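Peptide-binding protein (Photobacterium damsela subsp. piscicida, PDB 6SQX) is a secreted NlpC/P60 endopeptidase that cleaves the peptidoglycan of potentially competing bacteria, probably as a cysteine-type peptidase. Local coordinates at residues A[57-62]-A[78-83]; A[239-244]-A[266-271]; A[344-349]-A[381-386]. All blocks are in the same frame, centred on the assembly; numbering follows the deposited sequence.

Contact 1. Residues A[57-62]-A[78-83]; sequences NEYFNT and YYVPNN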
loop_
_atom_site.group_PDB
_atom_site.type_symbol
_atom_site.label_atom_id
_atom_site.label_comp_id
_atom_site.label_asym_id
_atom_site.label_seq_id
_atom_site.Cartn_x
_atom_site.Cartn_y
_atom_site.Cartn_z
ATOM N N ASN A 57 13.166 10.943 7.289
ATOM C CA ASN A 57 12.743 10.260 8.511
ATOM C C ASN A 57 11.929 11.201 9.406
ATOM O O ASN A 57 10.965 10.768 10.041
ATOM C CB ASN A 57 13.953 9.754 9.302
ATOM C CG ASN A 57 14.699 8.582 8.659
ATOM O OD1 ASN A 57 15.859 8.337 9.063
ATOM N ND2 ASN A 57 14.072 7.857 7.702
ATOM N N GLU A 58 12.301 12.492 9.466
ATOM C CA GLU A 58 11.496 13.446 10.230
ATOM C C GLU A 58 10.098 13.570 9.637
ATOM O O GLU A 58 9.091 13.591 10.367
ATOM C CB GLU A 58 12.200 14.802 10.275
ATOM C CG GLU A 58 13.379 14.787 11.230
ATOM C CD GLU A 58 14.159 16.076 11.199
ATOM O OE1 GLU A 58 13.612 17.073 10.658
ATOM O OE2 GLU A 58 15.298 16.098 11.720
ATOM N N TYR A 59 10.007 13.638 8.309
ATOM C CA TYR A 59 8.693 13.693 7.684
ATOM C C TYR A 59 7.901 12.436 8.001
ATOM O O TYR A 59 6.731 12.513 8.379
ATOM C CB TYR A 59 8.824 13.911 6.174
ATOM C CG TYR A 59 7.533 13.980 5.415
ATOM C CD1 TYR A 59 6.643 15.025 5.615
ATOM C CD2 TYR A 59 7.198 13.002 4.468
ATOM C CE1 TYR A 59 5.461 15.107 4.899
ATOM C CE2 TYR A 59 6.012 13.066 3.745
ATOM C CZ TYR A 59 5.130 14.127 3.966
ATOM O OH TYR A 59 3.956 14.196 3.255
ATOM N N PHE A 60 8.544 11.254 7.880
ATOM C CA PHE A 60 7.874 10.007 8.237
ATOM C C PHE A 60 7.281 10.068 9.647
ATOM O O PHE A 60 6.126 9.681 9.862
ATOM C CB PHE A 60 8.828 8.805 8.078
ATOM C CG PHE A 60 8.178 7.485 8.359
ATOM C CD1 PHE A 60 7.966 7.061 9.673
ATOM C CD2 PHE A 60 7.781 6.659 7.307
ATOM C CE1 PHE A 60 7.306 5.861 9.935
ATOM C CE2 PHE A 60 7.140 5.450 7.561
ATOM C CZ PHE A 60 6.906 5.050 8.890
ATOM N N ASN A 61 8.078 10.487 10.629
ATOM C CA ASN A 61 7.563 10.499 11.998
ATOM C C ASN A 61 6.369 11.443 12.138
ATOM O O ASN A 61 5.380 11.108 12.799
ATOM C CB ASN A 61 8.679 10.807 12.992
ATOM C CG ASN A 61 9.558 9.564 13.290
ATOM O OD1 ASN A 61 9.157 8.420 13.012
ATOM N ND2 ASN A 61 10.732 9.788 13.877
ATOM N N THR A 62 6.406 12.601 11.464
ATOM C CA THR A 62 5.269 13.512 11.543
ATOM C C THR A 62 4.020 12.878 10.963
ATOM O O THR A 62 2.940 12.938 11.568
ATOM C CB THR A 62 5.584 14.812 10.817
ATOM O OG1 THR A 62 6.685 15.459 11.480
ATOM C CG2 THR A 62 4.351 15.753 10.843
ATOM N N TYR A 78 -7.143 13.267 6.298
ATOM C CA TYR A 78 -6.190 13.708 5.281
ATOM C C TYR A 78 -5.560 12.502 4.594
ATOM O O TYR A 78 -4.971 11.668 5.270
ATOM C CB TYR A 78 -5.058 14.502 5.941
ATOM C CG TYR A 78 -5.532 15.818 6.503
ATOM C CD1 TYR A 78 -6.230 15.875 7.721
ATOM C CD2 TYR A 78 -5.299 17.011 5.814
ATOM C CE1 TYR A 78 -6.701 17.109 8.231
ATOM C CE2 TYR A 78 -5.738 18.244 6.321
ATOM C CZ TYR A 78 -6.454 18.284 7.506
ATOM O OH TYR A 78 -6.896 19.499 8.001
ATOM N N TYR A 79 -5.586 12.451 3.258
ATOM C CA TYR A 79 -4.724 11.451 2.606
ATOM C C TYR A 79 -3.255 11.752 2.834
ATOM O O TYR A 79 -2.430 10.825 2.827
ATOM C CB TYR A 79 -5.002 11.389 1.093
ATOM C CG TYR A 79 -6.358 10.844 0.808
ATOM C CD1 TYR A 79 -6.631 9.483 0.961
ATOM C CD2 TYR A 79 -7.397 11.687 0.390
ATOM C CE1 TYR A 79 -7.901 8.973 0.735
ATOM C CE2 TYR A 79 -8.678 11.173 0.132
ATOM C CZ TYR A 79 -8.916 9.803 0.301
ATOM O OH TYR A 79 -10.170 9.267 0.092
ATOM N N VAL A 80 -2.883 13.018 2.990
ATOM C CA VAL A 80 -1.520 13.432 3.302
ATOM C C VAL A 80 -1.611 14.357 4.513
ATOM O O VAL A 80 -2.055 15.515 4.372
ATOM C CB VAL A 80 -0.872 14.131 2.089
ATOM C CG1 VAL A 80 0.542 14.664 2.443
ATOM C CG2 VAL A 80 -0.839 13.154 0.890
ATOM N N PRO A 81 -1.291 13.897 5.721
ATOM C CA PRO A 81 -1.471 14.733 6.923
ATOM C C PRO A 81 -0.860 16.107 6.727
ATOM O O PRO A 81 0.221 16.265 6.159
ATOM C CB PRO A 81 -0.733 13.936 8.014
ATOM C CG PRO A 81 -0.951 12.530 7.609
ATOM C CD PRO A 81 -0.861 12.525 6.056
ATOM N N ASN A 82 -1.607 17.121 7.157
ATOM C CA ASN A 82 -1.226 18.536 7.144
ATOM C C ASN A 82 -1.238 19.169 5.767
ATOM O O ASN A 82 -0.996 20.388 5.670
ATOM C CB ASN A 82 0.128 18.828 7.816
ATOM C CG ASN A 82 0.131 18.497 9.291
ATOM O OD1 ASN A 82 1.066 17.830 9.813
ATOM N ND2 ASN A 82 -0.910 18.947 9.992
ATOM N N ASN A 83 -1.567 18.441 4.708
ATOM C CA ASN A 83 -1.721 19.055 3.400
ATOM C C ASN A 83 -3.219 19.224 3.172
ATOM O O ASN A 83 -3.930 18.257 2.913
ATOM C CB ASN A 83 -1.064 18.210 2.298
ATOM C CG ASN A 83 -1.125 18.919 0.961
ATOM O OD1 ASN A 83 -2.089 19.629 0.700
ATOM N ND2 ASN A 83 -0.096 18.774 0.131
#
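A trans first torsion (chi1 180°) swings the Tyr-59 ring out from the flank of helix 50-64, so that its phenol end reaches Val-80. The valine answers with a branch set the same way, its CG1 trans to N at a chi1 of 176°. Tyr-59 OH and Val-80 CG1 then lie 3.5 Å apart, the methyl placed almost on the prolongation of the CZ-OH bond, while the two side chains run at about a right angle. The hydroxyl oxygen meets only hydrocarbon across this contact, so the meeting is one of van der Waals packing.

One helical turn further on, Thr-62 uses its methyl. CG2 approaches Asn-82 OD1 to 4.0 Å, again with the side chains crossing, a loose touch at the more exposed margin. The backbones stay well apart, Thr-62 CA and Pro-81 CA being 8.3 Å from each other, and the two segments bury just 116 Å² in total.

What presents Val-80 and Asn-82 to the helix is a type II beta turn from Val-80 to Asn-83, closed by the bond from Asn-83 N to Val-80 O at 3.0 Å. Asn-82 takes the third position of the turn, with a positive phi of 73°. Thr-86 OG1 bonds to both Val-80 N and Asn-83 O, and Asn-83 OD1 to Gln-85 N, which braces the bend from the residues that follow it. A polar tie to the same helix is made by Gln-63, whose NE2 bonds to Pro-81 O.

The turn lies in the connection between strands 76-78 and 87-89. Helix 50-64 flanks it through Tyr-59 and Thr-62, and Tyr-349 of helix 343-349 packs against Val-80 and Asn-83.

Contact 2. Residues A[239-244]-A[266-271]; sequences QDLPIE and LKIPVK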
loop_
_atom_site.group_PDB
_atom_site.type_symbol
_atom_site.label_atom_id
_atom_site.label_comp_id
_atom_site.label_asym_id
_atom_site.label_seq_id
_atom_site.Cartn_x
_atom_site.Cartn_y
_atom_site.Cartn_z
ATOM N N GLN A 239 6.577 -13.813 9.338
ATOM C CA GLN A 239 7.179 -14.802 10.223
ATOM C C GLN A 239 6.201 -15.058 11.364
ATOM O O GLN A 239 5.333 -14.232 11.655
ATOM C CB GLN A 239 8.539 -14.330 10.717
ATOM C CG GLN A 239 8.465 -13.138 11.574
ATOM C CD GLN A 239 9.883 -12.530 11.730
ATOM O OE1 GLN A 239 10.739 -13.100 12.405
ATOM N NE2 GLN A 239 10.136 -11.388 11.083
ATOM N N ASP A 240 6.318 -16.232 11.998
ATOM C CA ASP A 240 5.408 -16.626 13.070
ATOM C C ASP A 240 5.951 -16.194 14.431
ATOM O O ASP A 240 7.128 -16.422 14.741
ATOM C CB ASP A 240 5.280 -18.146 13.058
ATOM C CG ASP A 240 4.687 -18.646 11.769
ATOM O OD1 ASP A 240 3.731 -18.003 11.296
ATOM O OD2 ASP A 240 5.176 -19.667 11.184
ATOM N N LEU A 241 5.084 -15.604 15.272
ATOM C CA LEU A 241 5.503 -15.267 16.634
ATOM C C LEU A 241 5.337 -16.495 17.535
ATOM O O LEU A 241 4.504 -17.359 17.245
ATOM C CB LEU A 241 4.699 -14.083 17.162
ATOM C CG LEU A 241 5.012 -12.816 16.375
ATOM C CD1 LEU A 241 4.225 -11.618 16.905
ATOM C CD2 LEU A 241 6.505 -12.468 16.355
ATOM N N PRO A 242 6.177 -16.643 18.573
ATOM C CA PRO A 242 6.116 -17.846 19.415
ATOM C C PRO A 242 4.738 -18.033 20.009
ATOM O O PRO A 242 4.062 -17.064 20.381
ATOM C CB PRO A 242 7.126 -17.552 20.523
ATOM C CG PRO A 242 8.061 -16.639 19.951
ATOM C CD PRO A 242 7.352 -15.827 18.888
ATOM N N ILE A 243 4.330 -19.295 20.084
ATOM C CA ILE A 243 3.099 -19.676 20.764
ATOM C C ILE A 243 3.477 -20.102 22.178
ATOM O O ILE A 243 4.135 -21.131 22.381
ATOM C CB ILE A 243 2.338 -20.773 20.010
ATOM C CG1 ILE A 243 2.118 -20.354 18.550
ATOM C CG2 ILE A 243 0.986 -21.007 20.658
ATOM C CD1 ILE A 243 1.587 -21.468 17.673
ATOM N N GLU A 244 3.068 -19.290 23.150
ATOM C CA GLU A 244 3.339 -19.567 24.550
ATOM C C GLU A 244 2.319 -20.560 25.096
ATOM O O GLU A 244 1.387 -20.984 24.402
ATOM C CB GLU A 244 3.383 -18.265 25.348
ATOM C CG GLU A 244 4.474 -17.327 24.865
ATOM C CD GLU A 244 5.859 -17.950 24.947
ATOM O OE1 GLU A 244 6.085 -18.815 25.828
ATOM O OE2 GLU A 244 6.729 -17.578 24.135
ATOM N N LEU A 266 11.347 -8.296 21.112
ATOM C CA LEU A 266 10.249 -7.513 20.574
ATOM C C LEU A 266 9.152 -7.321 21.621
ATOM O O LEU A 266 8.868 -8.204 22.430
ATOM C CB LEU A 266 9.681 -8.339 19.410
ATOM C CG LEU A 266 8.633 -7.728 18.515
ATOM C CD1 LEU A 266 9.307 -6.621 17.727
ATOM C CD2 LEU A 266 8.119 -8.807 17.584
ATOM N N LYS A 267 8.485 -6.159 21.579
ATOM C CA LYS A 267 7.256 -5.969 22.338
ATOM C C LYS A 267 6.112 -5.687 21.362
ATOM O O LYS A 267 6.295 -5.008 20.340
ATOM C CB LYS A 267 7.378 -4.859 23.382
ATOM C CG LYS A 267 8.471 -5.103 24.436
ATOM C CD LYS A 267 8.336 -4.117 25.601
ATOM C CE LYS A 267 9.145 -4.545 26.813
ATOM N NZ LYS A 267 8.749 -3.717 27.973
ATOM N N ILE A 268 4.951 -6.269 21.633
ATOM C CA ILE A 268 3.800 -6.041 20.759
ATOM C C ILE A 268 2.663 -5.503 21.614
ATOM O O ILE A 268 2.495 -5.926 22.777
ATOM C CB ILE A 268 3.354 -7.315 20.015
ATOM C CG1 ILE A 268 3.037 -8.437 20.999
ATOM C CG2 ILE A 268 4.376 -7.746 18.985
ATOM C CD1 ILE A 268 2.358 -9.672 20.368
ATOM N N PRO A 269 1.855 -4.591 21.083
ATOM C CA PRO A 269 0.705 -4.092 21.844
ATOM C C PRO A 269 -0.394 -5.130 21.795
ATOM O O PRO A 269 -0.668 -5.723 20.746
ATOM C CB PRO A 269 0.274 -2.843 21.060
ATOM C CG PRO A 269 0.700 -3.170 19.614
ATOM C CD PRO A 269 2.017 -3.917 19.783
ATOM N N VAL A 270 -1.012 -5.359 22.944
ATOM C CA VAL A 270 -2.149 -6.256 23.026
ATOM C C VAL A 270 -3.275 -5.544 23.760
ATOM O O VAL A 270 -3.053 -4.599 24.530
ATOM C CB VAL A 270 -1.779 -7.607 23.689
ATOM C CG1 VAL A 270 -0.743 -8.371 22.841
ATOM C CG2 VAL A 270 -1.288 -7.376 25.122
ATOM N N LYS A 271 -4.513 -5.976 23.478
ATOM C CA LYS A 271 -5.680 -5.324 24.070
ATOM C C LYS A 271 -5.946 -5.905 25.454
ATOM O O LYS A 271 -6.154 -7.120 25.599
ATOM C CB LYS A 271 -6.889 -5.497 23.144
ATOM C CG LYS A 271 -8.100 -4.649 23.484
ATOM C CD LYS A 271 -9.075 -4.730 22.347
ATOM C CE LYS A 271 -10.171 -3.686 22.468
ATOM N NZ LYS A 271 -10.973 -3.680 21.207
#
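The backbone N of Leu-266 is hydrogen-bonded to Ser-284 OG, and main-chain pairing with Val-282 holds the same residue from the neighbouring strand region. Fixed in this way, Leu-266 faces Leu-241, and the contact itself is wholly apolar.

Leu-241 carries it alone from its side, dividing its two methyls between two partners. CD2 lies 4.2 Å from CD2 of Leu-266, the leucines crossing at about a right angle, while CD1 stands 4.4 Å from CD1 of Ile-268. The branched end of Leu-241 is therefore spread over two alternate residues of one strand. Leu-266 reaches its partner with CG trans to the backbone N (chi1 -172°). The main chains are far apart, with 9.9 Å between the CA atoms of Leu-241 and Leu-266, and 92 Å² is buried in all. Leu-253, Leu-259 and Leu-287 add further hydrocarbon around the group.

The backbone of Leu-241 pairs with Lys-251, in the hairpin where strands 238-240 and 252-254 run antiparallel. Strand 265-271 belongs to a separate five-stranded antiparallel sheet, between 259-262 and 277-281, so the leucine packs the two-stranded hairpin against one face of that sheet.

Contact 3. Residues A[344-349]-A[381-386]; sequences FYQANY and MTLVSF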
loop_
_atom_site.group_PDB
_atom_site.type_symbol
_atom_site.label_atom_id
_atom_site.label_comp_id
_atom_site.label_asym_id
_atom_site.label_seq_id
_atom_site.Cartn_x
_atom_site.Cartn_y
_atom_site.Cartn_z
ATOM N N PHE A 344 -2.417 7.827 -7.072
ATOM C CA PHE A 344 -2.583 9.239 -7.427
ATOM C C PHE A 344 -1.902 10.131 -6.398
ATOM O O PHE A 344 -1.226 11.116 -6.747
ATOM C CB PHE A 344 -4.062 9.598 -7.511
ATOM C CG PHE A 344 -4.295 11.065 -7.725
ATOM C CD1 PHE A 344 -4.309 11.602 -9.008
ATOM C CD2 PHE A 344 -4.471 11.915 -6.639
ATOM C CE1 PHE A 344 -4.509 12.977 -9.217
ATOM C CE2 PHE A 344 -4.673 13.287 -6.846
ATOM C CZ PHE A 344 -4.682 13.805 -8.141
ATOM N N TYR A 345 -2.077 9.809 -5.114
ATOM C CA TYR A 345 -1.482 10.649 -4.085
ATOM C C TYR A 345 0.025 10.470 -4.010
ATOM O O TYR A 345 0.752 11.427 -3.713
ATOM C CB TYR A 345 -2.179 10.424 -2.741
ATOM C CG TYR A 345 -3.594 10.955 -2.765
ATOM C CD1 TYR A 345 -3.842 12.305 -2.533
ATOM C CD2 TYR A 345 -4.677 10.122 -3.050
ATOM C CE1 TYR A 345 -5.140 12.798 -2.579
ATOM C CE2 TYR A 345 -5.975 10.600 -3.091
ATOM C CZ TYR A 345 -6.199 11.943 -2.861
ATOM O OH TYR A 345 -7.467 12.439 -2.907
ATOM N N GLN A 346 0.526 9.250 -4.287
ATOM C CA GLN A 346 1.977 9.071 -4.371
ATOM C C GLN A 346 2.550 9.911 -5.500
ATOM O O GLN A 346 3.515 10.674 -5.303
ATOM C CB GLN A 346 2.326 7.581 -4.570
ATOM C CG GLN A 346 1.969 6.737 -3.343
ATOM C CD GLN A 346 2.284 5.275 -3.524
ATOM O OE1 GLN A 346 2.520 4.816 -4.638
ATOM N NE2 GLN A 346 2.235 4.532 -2.433
ATOM N N ALA A 347 1.936 9.802 -6.689
ATOM C CA ALA A 347 2.467 10.493 -7.861
ATOM C C ALA A 347 2.465 12.002 -7.671
ATOM O O ALA A 347 3.388 12.683 -8.117
ATOM C CB ALA A 347 1.648 10.144 -9.095
ATOM N N ASN A 348 1.439 12.539 -7.008
ATOM C CA ASN A 348 1.281 13.981 -6.893
ATOM C C ASN A 348 1.859 14.576 -5.616
ATOM O O ASN A 348 2.189 15.770 -5.604
ATOM C CB ASN A 348 -0.193 14.336 -7.063
ATOM C CG ASN A 348 -0.616 14.257 -8.505
ATOM O OD1 ASN A 348 -0.483 15.239 -9.246
ATOM N ND2 ASN A 348 -1.140 13.107 -8.924
ATOM N N TYR A 349 1.991 13.802 -4.538
ATOM C CA TYR A 349 2.353 14.382 -3.248
ATOM C C TYR A 349 3.607 13.802 -2.624
ATOM O O TYR A 349 4.041 14.303 -1.578
ATOM C CB TYR A 349 1.189 14.294 -2.238
ATOM C CG TYR A 349 -0.021 15.071 -2.737
ATOM C CD1 TYR A 349 -0.086 16.465 -2.616
ATOM C CD2 TYR A 349 -1.096 14.418 -3.335
ATOM C CE1 TYR A 349 -1.167 17.151 -3.112
ATOM C CE2 TYR A 349 -2.160 15.114 -3.851
ATOM C CZ TYR A 349 -2.203 16.484 -3.707
ATOM O OH TYR A 349 -3.286 17.180 -4.203
ATOM N N MET A 381 14.581 5.751 -6.518
ATOM C CA MET A 381 14.055 6.934 -5.851
ATOM C C MET A 381 13.080 7.703 -6.732
ATOM O O MET A 381 12.830 8.884 -6.459
ATOM C CB MET A 381 15.213 7.843 -5.376
ATOM C CG MET A 381 15.928 7.283 -4.167
ATOM S SD MET A 381 14.880 7.294 -2.676
ATOM C CE MET A 381 15.640 5.960 -1.771
ATOM N N THR A 382 12.553 7.095 -7.788
ATOM C CA THR A 382 11.613 7.762 -8.684
ATOM C C THR A 382 10.431 6.851 -8.898
ATOM O O THR A 382 10.621 5.672 -9.191
ATOM C CB THR A 382 12.273 8.004 -10.044
ATOM O OG1 THR A 382 13.515 8.699 -9.852
ATOM C CG2 THR A 382 11.357 8.838 -10.952
ATOM N N LEU A 383 9.222 7.369 -8.769
ATOM C CA LEU A 383 8.019 6.616 -9.054
ATOM C C LEU A 383 7.601 6.899 -10.490
ATOM O O LEU A 383 7.587 8.055 -10.923
ATOM C CB LEU A 383 6.892 7.062 -8.117
ATOM C CG LEU A 383 7.186 7.081 -6.615
ATOM C CD1 LEU A 383 5.960 7.448 -5.800
ATOM C CD2 LEU A 383 7.715 5.693 -6.168
ATOM N N VAL A 384 7.259 5.862 -11.236
ATOM C CA VAL A 384 6.672 6.002 -12.565
ATOM C C VAL A 384 5.211 5.602 -12.466
ATOM O O VAL A 384 4.904 4.498 -11.999
ATOM C CB VAL A 384 7.395 5.133 -13.613
ATOM C CG1 VAL A 384 6.960 5.558 -15.035
ATOM C CG2 VAL A 384 8.907 5.262 -13.459
ATOM N N SER A 385 4.307 6.483 -12.908
ATOM C CA SER A 385 2.892 6.210 -12.811
ATOM C C SER A 385 2.248 6.317 -14.188
ATOM O O SER A 385 2.765 6.980 -15.084
ATOM C CB SER A 385 2.213 7.126 -11.780
ATOM O OG SER A 385 2.433 8.511 -12.077
ATOM N N PHE A 386 1.118 5.630 -14.342
ATOM C CA PHE A 386 0.482 5.411 -15.636
ATOM C C PHE A 386 -1.018 5.551 -15.432
ATOM O O PHE A 386 -1.545 5.113 -14.411
ATOM C CB PHE A 386 0.757 3.973 -16.157
ATOM C CG PHE A 386 2.211 3.537 -16.048
ATOM C CD1 PHE A 386 2.685 2.989 -14.858
ATOM C CD2 PHE A 386 3.071 3.639 -17.131
ATOM C CE1 PHE A 386 4.015 2.578 -14.724
ATOM C CE2 PHE A 386 4.409 3.204 -17.036
ATOM C CZ PHE A 386 4.882 2.669 -15.809
#
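Van der Waals contact joins the helix to the strand at two points. Leu-383 brings CD1 to within 3.8 Å of Gln-346 CB, so the glutamine contributes the base of its side chain here; the same methyl is 4.1 Å from Gln-346 O. Further along the strand, Ser-385 meets Ala-347. Its OG lies 3.5 Å from Ala-347 CB, and the small methyl lets the backbones come close, with Ala-347 CA and Ser-385 CA 6.6 Å apart. A chi1 of 56° sets OG, rather than CB, as the serine atom nearest that methyl.

The polar ends find their partners beyond the two segments. Ser-385 OG is hydrogen-bonded to Asn-469 ND2, and Gln-346 NE2 to the carbonyl oxygens of both Pro-340 and Ser-325, which ties the buried amide down. Ala-347 O bonds to Thr-471 OG1, linking the helix backbone to strand 467-472.

Within the helix, Asn-348 ND2 gives a nearly straight bond to Phe-344 O (3.0 Å, 167° at the hydrogen), and that oxygen also accepts from Asn-348 N. ND2 is placed over one face of the Phe-344 ring, offset toward its rim.

Leu-383 also touches Leu-328 of helix 326-334 and Ile-396 of the adjoining strand. Helices packed on an antiparallel sheet in this way are characteristic of the papain-like NlpC/P60 fold. Ser-325, whose carbonyl oxygen accepts from Gln-346 NE2, directly follows Cys-324, found here as cysteinesulfonic acid in the Asp-Cys-Ser sequence that in this family probably supplies the nucleophile.

In the fold
Contacts 1 and 3 adjoin, with centres 16 Å apart. Tyr-79 stacks on Tyr-345, Tyr-79 CD2 lying 3.4 Å from Tyr-345 OH, and Asn-83 ND2 comes within 3.6 Å of Tyr-349 CD1. The turn of contact 1 is thus wedged between helix 50-64 and the helix of contact 3, joining the N-terminal part of the chain to the NlpC/P60 domain. Contact 2 stands apart, its centre about 28 Å from that of contact 1 and about 35 Å from that of contact 3, where a hairpin packs on a five-stranded sheet whose strand order matches that of the SH3 domain's sheet, consistent with a second SH3-like unit. Contact 3 is linked to oxidised Cys-324 through the bond from Gln-346 to Ser-325.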